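Local coordinates for glycoside hydrolase family 16 protein (Bacteroides ovatus, PDB 7KR6) that probably hydrolyses glycosidic bonds of mixed-linkage beta-glucans as an endo-glucanase, and is captured here with sugar units in its pocket, at residues S115-K120 with N263-W268. The protein carries 1 engineered substitution. Residues are numbered along the deposited sequence; the frame is centred on the assembly and turned at random.
Sequences SIKLPK and NMYIDW
Lys117 and Tyr265 form an antiparallel hydrogen-bonded pair: Tyr265 N donates to Lys117 O at 3.0 Å, nearly straight at 177°, and Lys117 N returns a bond to Tyr265 O at 2.9 Å. From this pair the lysine chain runs alongside the tyrosine. Its CB meets Tyr265 CB at 4.0 Å, and CG, set anti to the backbone N (chi1 -177°), approaches CD2 of the ring. A bend at chi3 (107°) then brings CE obliquely to the CD2-CE2 side of the ring, 3.5 Å from Tyr265 CD2, while NZ makes a salt bridge with Asp77. Asn263 ND2 donates to Tyr265 OH at 2.9 Å, and Asn263 OD1 is hydrogen-bonded to Thr86 OG1. Farther along, Ser115 CB sits over one face of the Trp268 indole, 3.7 Å from the five-ring centroid, and one water joins Ser115 OG to Asp267 OD2. On the other face of the strand pair from Lys117 and Tyr265, Ile116 CG1 meets Ile266 CG1 at 4.1 Å, and Phe129 and Met148 cover Ile116 inside the family 16 beta-sandwich. The lysine thus packs its apolar chain along the tyrosine with its charge paired to Asp77, whereas the interior face relies on apolar contacts.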
loop_
_atom_site.group_PDB
_atom_site.type_symbol
_atom_site.label_atom_id
_atom_site.label_comp_id
_atom_site.label_asym_id
_atom_site.label_seq_id
_atom_site.Cartn_x
_atom_site.Cartn_y
_atom_site.Cartn_z
ATOM N N SER A 115 -3.035 22.495 11.197
ATOM C CA SER A 115 -3.214 22.060 12.601
ATOM C C SER A 115 -4.575 21.370 12.707
ATOM O O SER A 115 -5.634 22.004 12.421
ATOM C CB SER A 115 -3.082 23.225 13.559
ATOM O OG SER A 115 -3.312 22.826 14.900
ATOM N N ILE A 116 -4.541 20.081 13.046
ATOM C CA ILE A 116 -5.719 19.192 12.946
ATOM C C ILE A 116 -5.856 18.396 14.237
ATOM O O ILE A 116 -4.868 17.784 14.681
ATOM C CB ILE A 116 -5.598 18.248 11.733
ATOM C CG1 ILE A 116 -5.335 19.022 10.438
ATOM C CG2 ILE A 116 -6.830 17.389 11.592
ATOM C CD1 ILE A 116 -5.086 18.132 9.231
ATOM N N LYS A 117 -7.094 18.322 14.689
ATOM C CA LYS A 117 -7.539 17.448 15.791
ATOM C C LYS A 117 -8.414 16.372 15.168
ATOM O O LYS A 117 -9.395 16.690 14.507
ATOM C CB LYS A 117 -8.300 18.246 16.851
ATOM C CG LYS A 117 -8.695 17.363 18.034
ATOM C CD LYS A 117 -9.029 18.198 19.243
ATOM C CE LYS A 117 -10.499 18.236 19.520
ATOM N NZ LYS A 117 -10.806 19.279 20.529
ATOM N N LEU A 118 -8.065 15.120 15.438
ATOM C CA LEU A 118 -8.674 13.947 14.776
ATOM C C LEU A 118 -9.510 13.206 15.811
ATOM O O LEU A 118 -9.106 13.069 16.964
ATOM C CB LEU A 118 -7.573 13.045 14.216
ATOM C CG LEU A 118 -6.826 13.603 13.021
ATOM C CD1 LEU A 118 -5.673 12.696 12.618
ATOM C CD2 LEU A 118 -7.791 13.867 11.868
ATOM N N PRO A 119 -10.644 12.637 15.370
ATOM C CA PRO A 119 -11.427 11.704 16.175
ATOM C C PRO A 119 -10.638 10.387 16.277
ATOM O O PRO A 119 -9.749 10.082 15.470
ATOM C CB PRO A 119 -12.686 11.468 15.340
ATOM C CG PRO A 119 -12.175 11.608 13.939
ATOM C CD PRO A 119 -11.121 12.694 13.989
ATOM N N LYS A 120 -10.983 9.583 17.274
ATOM C CA LYS A 120 -10.611 8.153 17.264
ATOM C C LYS A 120 -11.168 7.485 16.011
ATOM O O LYS A 120 -12.386 7.471 15.803
ATOM C CB LYS A 120 -11.057 7.545 18.598
ATOM C CG LYS A 120 -10.195 8.079 19.735
ATOM C CD LYS A 120 -10.384 7.413 21.042
ATOM C CE LYS A 120 -9.804 8.250 22.162
ATOM N NZ LYS A 120 -8.330 8.358 22.091
ATOM N N ASN A 263 -16.465 14.577 15.034
ATOM C CA ASN A 263 -15.873 15.770 14.381
ATOM C C ASN A 263 -14.389 15.592 14.099
ATOM O O ASN A 263 -13.651 15.004 14.889
ATOM C CB ASN A 263 -15.989 16.990 15.272
ATOM C CG ASN A 263 -17.416 17.481 15.399
ATOM O OD1 ASN A 263 -18.254 17.184 14.550
ATOM N ND2 ASN A 263 -17.669 18.262 16.446
ATOM N N MET A 264 -13.975 16.095 12.951
ATOM C CA MET A 264 -12.567 16.393 12.650
ATOM C C MET A 264 -12.452 17.922 12.613
ATOM O O MET A 264 -13.312 18.551 12.016
ATOM C CB MET A 264 -12.224 15.782 11.297
ATOM C CG MET A 264 -10.949 16.236 10.682
ATOM S SD MET A 264 -10.754 15.366 9.080
ATOM C CE MET A 264 -9.197 16.002 8.511
ATOM N N TYR A 265 -11.434 18.467 13.256
ATOM C CA TYR A 265 -11.255 19.928 13.429
ATOM C C TYR A 265 -9.958 20.399 12.785
ATOM O O TYR A 265 -8.862 19.839 13.037
ATOM C CB TYR A 265 -11.183 20.269 14.911
ATOM C CG TYR A 265 -12.348 19.821 15.765
ATOM C CD1 TYR A 265 -13.467 20.613 15.913
ATOM C CD2 TYR A 265 -12.300 18.636 16.488
ATOM C CE1 TYR A 265 -14.522 20.226 16.720
ATOM C CE2 TYR A 265 -13.346 18.239 17.301
ATOM C CZ TYR A 265 -14.441 19.065 17.457
ATOM O OH TYR A 265 -15.483 18.671 18.253
ATOM N N ILE A 266 -10.029 21.479 11.986
ATOM C CA ILE A 266 -8.834 22.128 11.380
ATOM C C ILE A 266 -8.789 23.572 11.911
ATOM O O ILE A 266 -9.707 24.349 11.615
ATOM C CB ILE A 266 -8.810 22.056 9.843
ATOM C CG1 ILE A 266 -8.930 20.626 9.301
ATOM C CG2 ILE A 266 -7.539 22.670 9.322
ATOM C CD1 ILE A 266 -10.334 20.079 9.180
ATOM N N ASP A 267 -7.780 23.854 12.711
ATOM C CA ASP A 267 -7.668 25.186 13.384
ATOM C C ASP A 267 -7.176 26.193 12.358
ATOM O O ASP A 267 -7.616 27.374 12.410
ATOM C CB ASP A 267 -6.683 25.140 14.535
ATOM C CG ASP A 267 -6.708 26.357 15.448
ATOM O OD1 ASP A 267 -7.583 27.219 15.221
ATOM O OD2 ASP A 267 -5.879 26.406 16.360
ATOM N N TRP A 268 -6.307 25.766 11.466
ATOM C CA TRP A 268 -5.666 26.684 10.489
ATOM C C TRP A 268 -4.931 25.860 9.449
ATOM O O TRP A 268 -4.593 24.690 9.682
ATOM C CB TRP A 268 -4.729 27.715 11.154
ATOM C CG TRP A 268 -3.676 27.182 12.071
ATOM C CD1 TRP A 268 -3.698 27.226 13.442
ATOM C CD2 TRP A 268 -2.428 26.569 11.722
ATOM N NE1 TRP A 268 -2.554 26.693 13.948
ATOM C CE2 TRP A 268 -1.742 26.312 12.922
ATOM C CE3 TRP A 268 -1.801 26.250 10.513
ATOM C CZ2 TRP A 268 -0.497 25.695 12.972
ATOM C CZ3 TRP A 268 -0.569 25.635 10.555
ATOM C CH2 TRP A 268 0.067 25.356 11.764
HETATM O O HOH W 1 -3.939 24.576 16.844
#